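Putative peptide ABC-transport system periplasmic peptide-binding protein (PDB 4OEV) binds nickel(II), here together with oxalate, as the extracytoplasmic solute-binding component of an ABC-type importer of Campylobacter jejuni. Local coordinates at residues E206-K211 and L222-N227; G161-V166 and P190-K195; S290-K295 and K439-F444. All coordinates share one frame; numbering follows the deposited sequence.

Interaction 1: residues E206-K211 and L222-N227; sequences ELKNGK and LNIFKN
Lys208, in the last turn of helix 200-208, slides past the Phe225 ring, in the opposite direction, to the main chain beyond. Its CB leaves the helix toward 222-227, and a bend at chi2 (-77°) turns the rest of the chain along the ring. CG passes 4.0 Å from Phe225 CE1; farther out, CE packs 3.8 Å from Phe225 CE1 and 4.1 Å from Ile224 CD1. At the tip, NZ donates to Ile224 O at 2.7 Å, almost straight down the C=O bond (168°). The ammonium also forms a salt bridge with Asp228, so a main-chain oxygen and a carboxylate together hold the end of this exposed lysine. Leu207 adds apolar contact: its CB and CD1 both lie 3.8 Å from Phe225 CZ, the two side chains crossing at nearly a right angle. This helix stops just afterwards in a Schellman motif, with Gly210 at positive phi and Lys211 N bonded to Glu206 O at 2.9 Å. Leu207 and Phe225 both rest on Val465 of strand 454-467, and Phe231 of strand 231-236 meets the Phe225 ring edge-to-face, so helix 200-208 and the short, weakly bonded helix 223-226 pack on the same apolar part of the antiparallel sheet.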
loop_
_atom_site.group_PDB
_atom_site.type_symbol
_atom_site.label_atom_id
_atom_site.label_comp_id
_atom_site.label_asym_id
_atom_site.label_seq_id
_atom_site.Cartn_x
_atom_site.Cartn_y
_atom_site.Cartn_z
ATOM N N GLU A 206 11.042 -0.161 22.447
ATOM C CA GLU A 206 12.384 -0.364 21.950
ATOM C C GLU A 206 13.034 0.965 21.582
ATOM O O GLU A 206 14.264 1.109 21.652
ATOM C CB GLU A 206 12.383 -1.353 20.780
ATOM C CG GLU A 206 12.053 -2.759 21.269
ATOM C CD GLU A 206 12.571 -3.868 20.389
ATOM O OE1 GLU A 206 13.406 -3.616 19.491
ATOM O OE2 GLU A 206 12.148 -5.018 20.616
ATOM N N LEU A 207 12.237 1.961 21.234
ATOM C CA LEU A 207 12.799 3.298 21.124
ATOM C C LEU A 207 13.318 3.716 22.489
ATOM O O LEU A 207 14.472 4.120 22.637
ATOM C CB LEU A 207 11.761 4.304 20.628
ATOM C CG LEU A 207 11.524 4.259 19.118
ATOM C CD1 LEU A 207 10.250 5.020 18.724
ATOM C CD2 LEU A 207 12.761 4.800 18.401
ATOM N N LYS A 208 12.463 3.553 23.502
ATOM C CA LYS A 208 12.801 3.990 24.854
ATOM C C LYS A 208 14.000 3.286 25.443
ATOM O O LYS A 208 14.829 3.929 26.077
ATOM C CB LYS A 208 11.584 3.801 25.762
ATOM C CG LYS A 208 10.524 4.853 25.561
ATOM C CD LYS A 208 10.916 6.183 26.244
ATOM C CE LYS A 208 9.808 7.233 26.063
ATOM N NZ LYS A 208 10.023 8.518 26.798
ATOM N N ASN A 209 14.157 1.986 25.227
ATOM C CA ASN A 209 15.322 1.319 25.818
ATOM C C ASN A 209 16.528 1.214 24.853
ATOM O O ASN A 209 17.477 0.472 25.111
ATOM C CB ASN A 209 14.921 -0.059 26.354
ATOM C CG ASN A 209 14.513 -1.031 25.269
ATOM O OD1 ASN A 209 14.861 -0.878 24.100
ATOM N ND2 ASN A 209 13.736 -2.035 25.655
ATOM N N GLY A 210 16.477 1.964 23.754
ATOM C CA GLY A 210 17.602 2.090 22.836
ATOM C C GLY A 210 17.896 0.896 21.959
ATOM O O GLY A 210 19.005 0.763 21.436
ATOM N N LYS A 211 16.911 0.026 21.787
ATOM C CA LYS A 211 17.092 -1.149 20.928
ATOM C C LYS A 211 16.909 -0.834 19.435
ATOM O O LYS A 211 17.372 -1.587 18.558
ATOM C CB LYS A 211 16.122 -2.245 21.354
ATOM C CG LYS A 211 16.633 -3.127 22.478
ATOM C CD LYS A 211 15.477 -3.904 23.110
ATOM C CE LYS A 211 15.981 -5.088 23.907
ATOM N NZ LYS A 211 16.001 -6.251 22.970
ATOM N N LEU A 222 1.925 8.496 21.284
ATOM C CA LEU A 222 2.884 9.592 21.051
ATOM C C LEU A 222 3.156 10.394 22.315
ATOM O O LEU A 222 4.203 11.078 22.463
ATOM C CB LEU A 222 2.369 10.529 19.971
ATOM C CG LEU A 222 2.600 10.086 18.526
ATOM C CD1 LEU A 222 2.178 11.200 17.574
ATOM C CD2 LEU A 222 4.058 9.604 18.271
ATOM N N ASN A 223 2.223 10.305 23.245
ATOM C CA ASN A 223 2.395 11.079 24.463
ATOM C C ASN A 223 3.675 10.716 25.220
ATOM O O ASN A 223 4.265 11.572 25.878
ATOM C CB ASN A 223 1.185 10.915 25.407
ATOM C CG ASN A 223 -0.044 11.680 24.940
ATOM O OD1 ASN A 223 -0.066 12.242 23.841
ATOM N ND2 ASN A 223 -1.079 11.730 25.808
ATOM N N ILE A 224 4.124 9.469 25.151
ATOM C CA ILE A 224 5.337 9.178 25.896
ATOM C C ILE A 224 6.619 9.642 25.177
ATOM O O ILE A 224 7.702 9.455 25.731
ATOM C CB ILE A 224 5.473 7.691 26.239
ATOM C CG1 ILE A 224 5.733 6.874 24.972
ATOM C CG2 ILE A 224 4.222 7.202 26.960
ATOM C CD1 ILE A 224 6.215 5.468 25.271
ATOM N N PHE A 225 6.494 10.243 23.979
ATOM C CA PHE A 225 7.666 10.816 23.263
ATOM C C PHE A 225 7.646 12.356 23.155
ATOM O O PHE A 225 8.703 12.984 22.976
ATOM C CB PHE A 225 7.781 10.217 21.844
ATOM C CG PHE A 225 8.137 8.774 21.860
ATOM C CD1 PHE A 225 9.421 8.371 22.172
ATOM C CD2 PHE A 225 7.150 7.803 21.653
ATOM C CE1 PHE A 225 9.743 7.026 22.246
ATOM C CE2 PHE A 225 7.468 6.452 21.718
ATOM C CZ PHE A 225 8.744 6.057 22.024
ATOM N N LYS A 226 6.462 12.970 23.258
ATOM C CA LYS A 226 6.339 14.423 23.052
ATOM C C LYS A 226 7.151 15.240 24.044
ATOM O O LYS A 226 7.527 16.366 23.733
ATOM C CB LYS A 226 4.886 14.870 23.146
ATOM C CG LYS A 226 4.013 14.540 21.921
ATOM C CD LYS A 226 2.516 14.613 22.322
ATOM C CE LYS A 226 1.718 15.653 21.537
ATOM N NZ LYS A 226 0.641 14.975 20.706
ATOM N N ASN A 227 7.431 14.696 25.230
ATOM C CA ASN A 227 8.205 15.471 26.205
ATOM C C ASN A 227 9.601 14.887 26.478
ATOM O O ASN A 227 10.243 15.213 27.483
ATOM C CB ASN A 227 7.430 15.604 27.528
ATOM C CG ASN A 227 7.624 16.950 28.141
ATOM O OD1 ASN A 227 7.468 17.964 27.456
ATOM N ND2 ASN A 227 8.056 16.990 29.410
#

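Interaction 2: residues G161-V166 and P190-K195; sequences GPYKFV and PRLIIK
Tyr163 and Leu192 meet on one face of a four-stranded mixed sheet, on strands 163-169 and 191-196, which are not adjacent: strand 173-178 runs between them, antiparallel to both. No hydrogen bond joins the two segments; the contact is made mainly by side chains. At the start of the second segment, Pro190 contributes its carbonyl, O lying 4.3 Å from Tyr163 CE1 near the ring plane, at the edge. The CB of Arg191 is directed away from 161-166, and its guanidinium forms a salt bridge with Glu175 of the intervening strand. Leu192 carries the contact. Its CB, directed at the first segment, lies 3.6 Å from Tyr163 CE1; with CG anti to the backbone N (chi1 170°) and chi2 at 62°, CD2 comes over the ring. Two residues on, Ile194 continues the apolar surface over Phe176 and Leu32, the latter also covering Tyr163 and Leu192 from helix 30-33. The phenol is tethered at its far end, where Tyr163 OH is hydrogen-bonded to Thr189 O just ahead of Pro190, which helps to hold the ring against the leucine. There a CH-pi contact forms: Leu192 CD2 sits 3.7 Å from the centroid of the Tyr163 ring, only 13° off its normal.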
loop_
_atom_site.group_PDB
_atom_site.type_symbol
_atom_site.label_atom_id
_atom_site.label_comp_id
_atom_site.label_asym_id
_atom_site.label_seq_id
_atom_site.Cartn_x
_atom_site.Cartn_y
_atom_site.Cartn_z
ATOM N N GLY A 161 20.598 -1.705 -5.768
ATOM C CA GLY A 161 20.219 -0.698 -4.764
ATOM C C GLY A 161 21.334 -0.170 -3.837
ATOM O O GLY A 161 22.506 -0.525 -4.018
ATOM N N PRO A 162 20.990 0.746 -2.886
ATOM C CA PRO A 162 22.015 1.338 -1.986
ATOM C C PRO A 162 22.579 0.384 -0.930
ATOM O O PRO A 162 23.622 0.640 -0.312
ATOM C CB PRO A 162 21.270 2.485 -1.293
ATOM C CG PRO A 162 19.740 2.057 -1.343
ATOM C CD PRO A 162 19.675 1.408 -2.750
ATOM N N TYR A 163 21.902 -0.726 -0.724
ATOM C CA TYR A 163 22.267 -1.625 0.351
ATOM C C TYR A 163 22.398 -3.077 -0.097
ATOM O O TYR A 163 21.509 -3.625 -0.768
ATOM C CB TYR A 163 21.239 -1.511 1.484
ATOM C CG TYR A 163 21.542 -0.347 2.396
ATOM C CD1 TYR A 163 22.559 -0.455 3.337
ATOM C CD2 TYR A 163 20.838 0.856 2.320
ATOM C CE1 TYR A 163 22.880 0.591 4.174
ATOM C CE2 TYR A 163 21.171 1.934 3.174
ATOM C CZ TYR A 163 22.194 1.775 4.095
ATOM O OH TYR A 163 22.601 2.785 4.969
ATOM N N LYS A 164 23.474 -3.716 0.342
ATOM C CA LYS A 164 23.756 -5.104 -0.006
ATOM C C LYS A 164 23.193 -5.973 1.096
ATOM O O LYS A 164 23.285 -5.603 2.278
ATOM C CB LYS A 164 25.283 -5.349 -0.185
ATOM C CG LYS A 164 25.931 -4.660 -1.372
ATOM C CD LYS A 164 27.456 -4.992 -1.461
ATOM C CE LYS A 164 28.064 -4.564 -2.803
ATOM N NZ LYS A 164 29.505 -4.978 -2.992
ATOM N N PHE A 165 22.568 -7.093 0.713
ATOM C CA PHE A 165 22.004 -8.053 1.675
ATOM C C PHE A 165 23.125 -8.762 2.444
ATOM O O PHE A 165 24.076 -9.256 1.833
ATOM C CB PHE A 165 21.107 -9.088 0.957
ATOM C CG PHE A 165 20.633 -10.209 1.846
ATOM C CD1 PHE A 165 19.488 -10.067 2.619
ATOM C CD2 PHE A 165 21.329 -11.410 1.907
ATOM C CE1 PHE A 165 19.057 -11.102 3.438
ATOM C CE2 PHE A 165 20.903 -12.445 2.727
ATOM C CZ PHE A 165 19.778 -12.287 3.493
ATOM N N VAL A 166 23.021 -8.808 3.772
ATOM C CA VAL A 166 23.987 -9.530 4.613
ATOM C C VAL A 166 23.440 -10.824 5.227
ATOM O O VAL A 166 23.985 -11.896 5.012
ATOM C CB VAL A 166 24.508 -8.664 5.767
ATOM C CG1 VAL A 166 25.460 -9.480 6.595
ATOM C CG2 VAL A 166 25.194 -7.427 5.236
ATOM N N PRO A 190 27.093 2.780 7.086
ATOM C CA PRO A 190 27.571 1.517 6.515
ATOM C C PRO A 190 26.682 0.327 6.886
ATOM O O PRO A 190 26.545 -0.592 6.085
ATOM C CB PRO A 190 28.980 1.372 7.101
ATOM C CG PRO A 190 28.991 2.211 8.294
ATOM C CD PRO A 190 28.061 3.352 8.035
ATOM N N ARG A 191 26.107 0.330 8.081
ATOM C CA ARG A 191 25.333 -0.819 8.532
ATOM C C ARG A 191 23.865 -0.460 8.778
ATOM O O ARG A 191 23.562 0.521 9.470
ATOM C CB ARG A 191 25.983 -1.373 9.802
ATOM C CG ARG A 191 25.562 -2.766 10.198
ATOM C CD ARG A 191 26.700 -3.506 10.938
ATOM N NE ARG A 191 26.192 -4.761 11.491
ATOM C CZ ARG A 191 25.703 -4.896 12.720
ATOM N NH1 ARG A 191 25.241 -6.072 13.134
ATOM N NH2 ARG A 191 25.678 -3.855 13.540
ATOM N N LEU A 192 22.954 -1.272 8.232
ATOM C CA LEU A 192 21.517 -1.027 8.355
ATOM C C LEU A 192 20.740 -2.295 8.674
ATOM O O LEU A 192 20.858 -3.301 7.989
ATOM C CB LEU A 192 20.960 -0.385 7.073
ATOM C CG LEU A 192 19.429 -0.278 6.946
ATOM C CD1 LEU A 192 18.808 0.598 8.053
ATOM C CD2 LEU A 192 19.023 0.217 5.567
ATOM N N ILE A 193 19.896 -2.212 9.699
ATOM C CA ILE A 193 19.081 -3.338 10.138
ATOM C C ILE A 193 17.588 -2.976 10.202
ATOM O O ILE A 193 17.214 -1.993 10.814
ATOM C CB ILE A 193 19.571 -3.839 11.512
ATOM C CG1 ILE A 193 20.994 -4.404 11.361
ATOM C CG2 ILE A 193 18.665 -4.868 12.061
ATOM C CD1 ILE A 193 21.596 -4.955 12.661
ATOM N N ILE A 194 16.765 -3.746 9.492
ATOM C CA ILE A 194 15.321 -3.582 9.473
ATOM C C ILE A 194 14.692 -4.641 10.364
ATOM O O ILE A 194 14.675 -5.835 10.051
ATOM C CB ILE A 194 14.749 -3.683 8.044
ATOM C CG1 ILE A 194 15.504 -2.738 7.107
ATOM C CG2 ILE A 194 13.166 -3.512 8.052
ATOM C CD1 ILE A 194 15.303 -1.274 7.400
ATOM N N LYS A 195 14.176 -4.189 11.492
ATOM C CA LYS A 195 13.648 -5.083 12.491
ATOM C C LYS A 195 12.135 -5.219 12.328
ATOM O O LYS A 195 11.410 -4.231 12.115
ATOM C CB LYS A 195 14.021 -4.563 13.886
ATOM C CG LYS A 195 13.824 -5.554 14.987
ATOM C CD LYS A 195 14.482 -5.067 16.293
ATOM C CE LYS A 195 14.129 -6.022 17.395
ATOM N NZ LYS A 195 14.814 -5.690 18.665
#

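Interaction 3: residues S290-K295 and K439-F444; sequences SWANSK and KYYKDF
Ala292 CB rests against the ring of Tyr441, 3.6 Å from its CD2 and 3.7 Å from its CG, and forms the middle of the contact between the loop 290-295 and helix 434-450. Toward one end, Trp291 brings the CH2 corner of its indole to 4.0 Å from Tyr441 CE2; its six-membered ring and the Tyr441 ring are inclined at 78°, centroids 6.0 Å apart. Toward the other, Ser294 CB packs 3.8 Å from Lys442 CG, touching the aliphatic root of a lysine whose ammonium turns off to a salt bridge with Asp446. Pro390 packs against Trp291, Ala292 and Tyr441 alike; Ala428 of helix 419-429 also touches Tyr441. Behind these contacts, a type I turn from Ser290 to Asn293 is reinforced by an ST turn, in which Ser290 OG accepts from Ala292 N at 2.8 Å, and an Asx turn follows, Asn293 OD1 taking Lys295 N at 2.9 Å while also bonding His285. Trp291 CG lies between its backbone N and carbonyl carbon (chi1 51°), which swings the indole beside the helix. Between these segments the contact is essentially apolar, consistent with polar bonds shaping the loop while carbon contacts join it to the helix.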
loop_
_atom_site.group_PDB
_atom_site.type_symbol
_atom_site.label_atom_id
_atom_site.label_comp_id
_atom_site.label_asym_id
_atom_site.label_seq_id
_atom_site.Cartn_x
_atom_site.Cartn_y
_atom_site.Cartn_z
ATOM N N SER A 290 -5.111 12.212 -4.523
ATOM C CA SER A 290 -4.715 12.089 -5.940
ATOM C C SER A 290 -5.140 13.246 -6.838
ATOM O O SER A 290 -6.130 13.925 -6.548
ATOM C CB SER A 290 -5.319 10.824 -6.511
ATOM O OG SER A 290 -4.988 10.731 -7.891
ATOM N N TRP A 291 -4.413 13.457 -7.952
ATOM C CA TRP A 291 -4.872 14.389 -8.974
ATOM C C TRP A 291 -6.207 13.896 -9.553
ATOM O O TRP A 291 -7.021 14.691 -10.063
ATOM C CB TRP A 291 -3.820 14.564 -10.084
ATOM C CG TRP A 291 -3.308 13.278 -10.676
ATOM C CD1 TRP A 291 -2.151 12.644 -10.356
ATOM C CD2 TRP A 291 -3.933 12.482 -11.704
ATOM N NE1 TRP A 291 -2.018 11.503 -11.102
ATOM C CE2 TRP A 291 -3.093 11.387 -11.946
ATOM C CE3 TRP A 291 -5.119 12.596 -12.444
ATOM C CZ2 TRP A 291 -3.395 10.412 -12.893
ATOM C CZ3 TRP A 291 -5.429 11.606 -13.370
ATOM C CH2 TRP A 291 -4.573 10.538 -13.581
ATOM N N ALA A 292 -6.415 12.590 -9.451
ATOM C CA ALA A 292 -7.614 11.921 -9.949
ATOM C C ALA A 292 -8.877 12.230 -9.127
ATOM O O ALA A 292 -9.971 11.850 -9.520
ATOM C CB ALA A 292 -7.379 10.417 -9.960
ATOM N N ASN A 293 -8.729 12.892 -7.980
ATOM C CA ASN A 293 -9.876 13.181 -7.117
ATOM C C ASN A 293 -10.870 14.085 -7.854
ATOM O O ASN A 293 -10.515 15.158 -8.362
ATOM C CB ASN A 293 -9.389 13.800 -5.781
ATOM C CG ASN A 293 -10.517 14.056 -4.771
ATOM O OD1 ASN A 293 -11.682 13.791 -5.043
ATOM N ND2 ASN A 293 -10.153 14.545 -3.575
ATOM N N SER A 294 -12.129 13.657 -7.892
ATOM C CA SER A 294 -13.155 14.445 -8.579
ATOM C C SER A 294 -13.570 15.688 -7.777
ATOM O O SER A 294 -14.140 16.660 -8.318
ATOM C CB SER A 294 -14.355 13.555 -8.860
ATOM O OG SER A 294 -14.825 12.981 -7.648
ATOM N N LYS A 295 -13.294 15.654 -6.480
ATOM C CA LYS A 295 -13.529 16.788 -5.581
ATOM C C LYS A 295 -14.986 17.242 -5.483
ATOM O O LYS A 295 -15.334 17.982 -4.564
ATOM C CB LYS A 295 -12.653 17.975 -5.993
ATOM C CG LYS A 295 -11.189 17.792 -5.644
ATOM C CD LYS A 295 -10.358 19.041 -5.934
ATOM C CE LYS A 295 -9.035 18.958 -5.197
ATOM N NZ LYS A 295 -8.262 17.740 -5.607
ATOM N N LYS A 439 -11.900 12.126 -15.909
ATOM C CA LYS A 439 -13.314 11.838 -16.157
ATOM C C LYS A 439 -13.673 10.422 -15.737
ATOM O O LYS A 439 -14.679 10.205 -15.070
ATOM C CB LYS A 439 -13.658 12.037 -17.627
ATOM C CG LYS A 439 -15.113 11.803 -17.966
ATOM C CD LYS A 439 -15.264 11.439 -19.463
ATOM C CE LYS A 439 -16.664 10.857 -19.793
ATOM N NZ LYS A 439 -17.156 9.731 -18.905
ATOM N N TYR A 440 -12.858 9.464 -16.134
ATOM C CA TYR A 440 -13.091 8.065 -15.815
ATOM C C TYR A 440 -12.930 7.782 -14.307
ATOM O O TYR A 440 -13.691 6.996 -13.707
ATOM C CB TYR A 440 -12.147 7.223 -16.646
ATOM C CG TYR A 440 -12.443 7.325 -18.138
ATOM C CD1 TYR A 440 -13.758 7.387 -18.615
ATOM C CD2 TYR A 440 -11.414 7.355 -19.061
ATOM C CE1 TYR A 440 -14.033 7.455 -19.996
ATOM C CE2 TYR A 440 -11.673 7.437 -20.435
ATOM C CZ TYR A 440 -12.972 7.479 -20.887
ATOM O OH TYR A 440 -13.193 7.560 -22.235
ATOM N N TYR A 441 -11.939 8.426 -13.692
ATOM C CA TYR A 441 -11.786 8.304 -12.236
ATOM C C TYR A 441 -12.998 8.932 -11.567
ATOM O O TYR A 441 -13.464 8.414 -10.576
ATOM C CB TYR A 441 -10.460 8.962 -11.761
ATOM C CG TYR A 441 -9.325 8.057 -12.094
ATOM C CD1 TYR A 441 -9.372 6.728 -11.695
ATOM C CD2 TYR A 441 -8.264 8.475 -12.899
ATOM C CE1 TYR A 441 -8.386 5.856 -12.021
ATOM C CE2 TYR A 441 -7.267 7.599 -13.244
ATOM C CZ TYR A 441 -7.329 6.291 -12.785
ATOM O OH TYR A 441 -6.369 5.380 -13.092
ATOM N N LYS A 442 -13.571 10.006 -12.142
ATOM C CA LYS A 442 -14.824 10.498 -11.566
ATOM C C LYS A 442 -15.946 9.450 -11.669
ATOM O O LYS A 442 -16.658 9.199 -10.686
ATOM C CB LYS A 442 -15.253 11.808 -12.229
ATOM C CG LYS A 442 -16.567 12.363 -11.686
ATOM C CD LYS A 442 -17.125 13.435 -12.612
ATOM C CE LYS A 442 -18.179 14.299 -11.943
ATOM N NZ LYS A 442 -19.511 13.609 -11.792
ATOM N N ASP A 443 -16.068 8.776 -12.815
ATOM C CA ASP A 443 -17.034 7.675 -12.965
ATOM C C ASP A 443 -16.797 6.588 -11.903
ATOM O O ASP A 443 -17.723 6.091 -11.259
ATOM C CB ASP A 443 -16.928 7.045 -14.365
ATOM C CG ASP A 443 -17.454 7.959 -15.460
ATOM O OD1 ASP A 443 -18.245 8.864 -15.150
ATOM O OD2 ASP A 443 -17.062 7.783 -16.641
ATOM N N PHE A 444 -15.537 6.245 -11.713
ATOM C CA PHE A 444 -15.160 5.279 -10.727
ATOM C C PHE A 444 -15.616 5.679 -9.294
ATOM O O PHE A 444 -16.261 4.883 -8.570
ATOM C CB PHE A 444 -13.635 5.099 -10.804
ATOM C CG PHE A 444 -13.039 4.405 -9.595
ATOM C CD1 PHE A 444 -13.386 3.115 -9.297
ATOM C CD2 PHE A 444 -12.123 5.053 -8.781
ATOM C CE1 PHE A 444 -12.851 2.458 -8.210
ATOM C CE2 PHE A 444 -11.582 4.414 -7.689
ATOM C CZ PHE A 444 -11.942 3.111 -7.390
#

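How the interactions relate
From the N terminus, the three contacts follow one another without nesting or crossing. Interaction 2 comes first, closing the 23-residue connection between 161-166 and 190-195, which includes strand 173-178. The chain then passes from strand 191-196 into helix 200-208, and interaction 1 closes a short 10-residue loop against helix 223-226. A salt bridge of 2.6 Å from Lys195 NZ to Glu206 OE1 joins these two neighbours, tying the mixed sheet to the helix that follows it. Interaction 3 closes a much longer excursion of 143 residues, fixing the loop 290-295 to helix 434-450. It is remote from both, its centre about 40 Å from that of interaction 1, and lies across the chain's centre from interaction 2.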